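Local coordinates for UPF0130 protein PH1069 (Pyrococcus horikoshii, PDB 2IT3), which probably methylates the N-4 position of a wyosine precursor at position 37 of tRNA(Phe), using S-adenosyl-L-methionine as methyl donor, at the interface of chains A and B. Residues are numbered along the deposited sequence; one frame, centred on the assembly and turned at random. Chains: chain A/B, UPF0130 protein PH1069.

The interface of chains A and B. Residues chain A 152-153, 155, 173, 176, 180; chain B 66, 98, 100, 154, 156.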
# COMPACT_ATOMS: atom_id res chain seq x y z
N ARG A 152 3.06 0.16 -7.41
CA ARG A 152 4.20 -0.17 -6.57
C ARG A 152 4.94 -1.43 -7.02
O ARG A 152 4.34 -2.34 -7.57
CB ARG A 152 3.69 -0.35 -5.14
CG ARG A 152 4.69 -0.87 -4.17
CD ARG A 152 4.08 -1.00 -2.80
NE ARG A 152 5.04 -1.57 -1.87
CZ ARG A 152 4.80 -1.84 -0.59
NH1 ARG A 152 3.60 -1.58 -0.07
NH2 ARG A 152 5.76 -2.35 0.16
N MSE A 153 6.25 -1.48 -6.78
CA MSE A 153 7.06 -2.64 -7.12
C MSE A 153 8.08 -2.93 -6.03
O MSE A 153 8.73 -2.02 -5.52
CB MSE A 153 7.82 -2.43 -8.43
CG MSE A 153 7.00 -2.66 -9.69
SE MSE A 153 8.16 -2.62 -11.23
CE MSE A 153 8.43 -4.53 -11.42
N VAL A 155 10.92 -5.74 -6.01
CA VAL A 155 11.64 -6.85 -6.63
C VAL A 155 12.87 -7.34 -5.89
O VAL A 155 13.83 -6.59 -5.69
CB VAL A 155 12.06 -6.48 -8.07
CG1 VAL A 155 12.69 -7.68 -8.75
CG2 VAL A 155 10.86 -5.98 -8.87
N ILE A 173 13.13 -5.57 -16.07
CA ILE A 173 12.63 -4.95 -14.87
C ILE A 173 12.64 -3.43 -14.99
O ILE A 173 11.64 -2.78 -14.75
CB ILE A 173 13.44 -5.36 -13.63
CG1 ILE A 173 13.32 -6.87 -13.41
CG2 ILE A 173 12.95 -4.59 -12.41
CD1 ILE A 173 11.90 -7.38 -13.37
N ILE A 176 9.89 -2.02 -17.03
CA ILE A 176 8.65 -2.11 -16.29
C ILE A 176 8.52 -1.02 -15.25
O ILE A 176 7.45 -0.45 -15.07
CB ILE A 176 8.52 -3.47 -15.58
CG1 ILE A 176 8.59 -4.59 -16.61
CG2 ILE A 176 7.22 -3.53 -14.78
CD1 ILE A 176 8.69 -5.96 -16.00
N GLN A 180 5.85 2.28 -15.06
CA GLN A 180 5.08 2.67 -13.87
C GLN A 180 5.31 4.14 -13.55
O GLN A 180 4.36 4.85 -13.21
CB GLN A 180 5.49 1.81 -12.66
CG GLN A 180 5.61 0.31 -12.94
CD GLN A 180 4.39 -0.27 -13.64
OE1 GLN A 180 3.26 -0.13 -13.16
NE2 GLN A 180 4.62 -0.92 -14.78
N PHE B 66 2.68 -6.33 -16.13
CA PHE B 66 2.63 -6.13 -14.69
C PHE B 66 1.50 -5.17 -14.34
O PHE B 66 1.29 -4.17 -15.03
CB PHE B 66 3.96 -5.55 -14.20
CG PHE B 66 4.00 -5.25 -12.73
CD1 PHE B 66 4.10 -6.28 -11.81
CD2 PHE B 66 3.90 -3.95 -12.27
CE1 PHE B 66 4.12 -6.02 -10.44
CE2 PHE B 66 3.92 -3.67 -10.91
CZ PHE B 66 4.03 -4.71 -9.99
N GLN B 98 3.31 -12.82 -19.23
CA GLN B 98 4.38 -12.74 -18.25
C GLN B 98 4.01 -13.52 -17.00
O GLN B 98 2.88 -13.42 -16.52
CB GLN B 98 4.65 -11.30 -17.85
CG GLN B 98 5.00 -10.37 -18.98
CD GLN B 98 5.32 -8.97 -18.48
OE1 GLN B 98 4.60 -8.42 -17.65
NE2 GLN B 98 6.39 -8.40 -18.99
N TRP B 100 4.43 -14.03 -13.08
CA TRP B 100 4.81 -13.28 -11.89
C TRP B 100 4.56 -14.03 -10.59
O TRP B 100 3.55 -14.72 -10.43
CB TRP B 100 4.01 -11.99 -11.81
CG TRP B 100 4.39 -10.99 -12.83
CD1 TRP B 100 3.90 -10.89 -14.10
CD2 TRP B 100 5.39 -9.98 -12.69
NE1 TRP B 100 4.54 -9.87 -14.77
CE2 TRP B 100 5.46 -9.30 -13.93
CE3 TRP B 100 6.24 -9.59 -11.65
CZ2 TRP B 100 6.35 -8.24 -14.14
CZ3 TRP B 100 7.12 -8.54 -11.86
CH2 TRP B 100 7.17 -7.87 -13.10
N ASP B 154 7.17 -8.70 -5.70
CA ASP B 154 6.84 -8.81 -7.11
C ASP B 154 8.12 -9.30 -7.77
O ASP B 154 9.16 -8.64 -7.68
CB ASP B 154 6.48 -7.45 -7.70
CG ASP B 154 5.31 -6.80 -6.99
OD1 ASP B 154 4.15 -7.19 -7.27
OD2 ASP B 154 5.54 -5.92 -6.14
N LEU B 156 9.47 -11.17 -11.51
CA LEU B 156 9.19 -11.68 -12.85
C LEU B 156 9.88 -13.03 -12.93
O LEU B 156 11.08 -13.12 -12.74
CB LEU B 156 9.75 -10.72 -13.90
CG LEU B 156 9.69 -11.07 -15.39
CD1 LEU B 156 8.25 -11.11 -15.89
CD2 LEU B 156 10.50 -10.04 -16.15
O HOH W 1 3.22 -2.55 -16.70
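Helix 167-194, the loop at A:Arg152 and the start of strand 153-159 of chain A pack against a loop of chain B at B:Phe66 and against its strands 98-104 and 153-159. B:Phe66, its CG anti to the backbone N (chi1 178°), points its ring toward A:Met153 and A:Gln180. The selenomethionine A:Met153 slides past it in the opposite direction, bringing CG to 3.5 Å from ring atom CE2, while the backbone O of A:Arg152 lies in plane at the ring edge, 3.4 Å from CZ of B:Phe66. The A:Gln180 amide stands at the CD2 edge, its plane turned 88° from the ring. Its NE2 hydrogen-bonds to the A:Ile176 carbonyl O (2.9 Å), which helps set the turn of the amide, and to a water that bridges to O of B:Phe66, a polar link between the chains. One turn earlier, A:Ile176 sets CG2 across CB of B:Phe66 and meets B:Trp100 tip to tip, CD1 lying 3.8 Å from CZ2. B:Leu156 CD1 and B:Phe66 CD1 lie over opposite indole faces near the rim; NE1 donates to OE1 of B:Gln98 from above the amide carbonyl plane, at a long 3.2 Å. An alanine in place of B:Phe66 would probably open a gap beside A:Met153 and strip packing from one indole face. The patch, chiefly apolar, belongs to a two-fold interface, possibly of a biological dimer, where strands 153-159 meet, flanked by helix 167-194, and each contact recurs with chains exchanged.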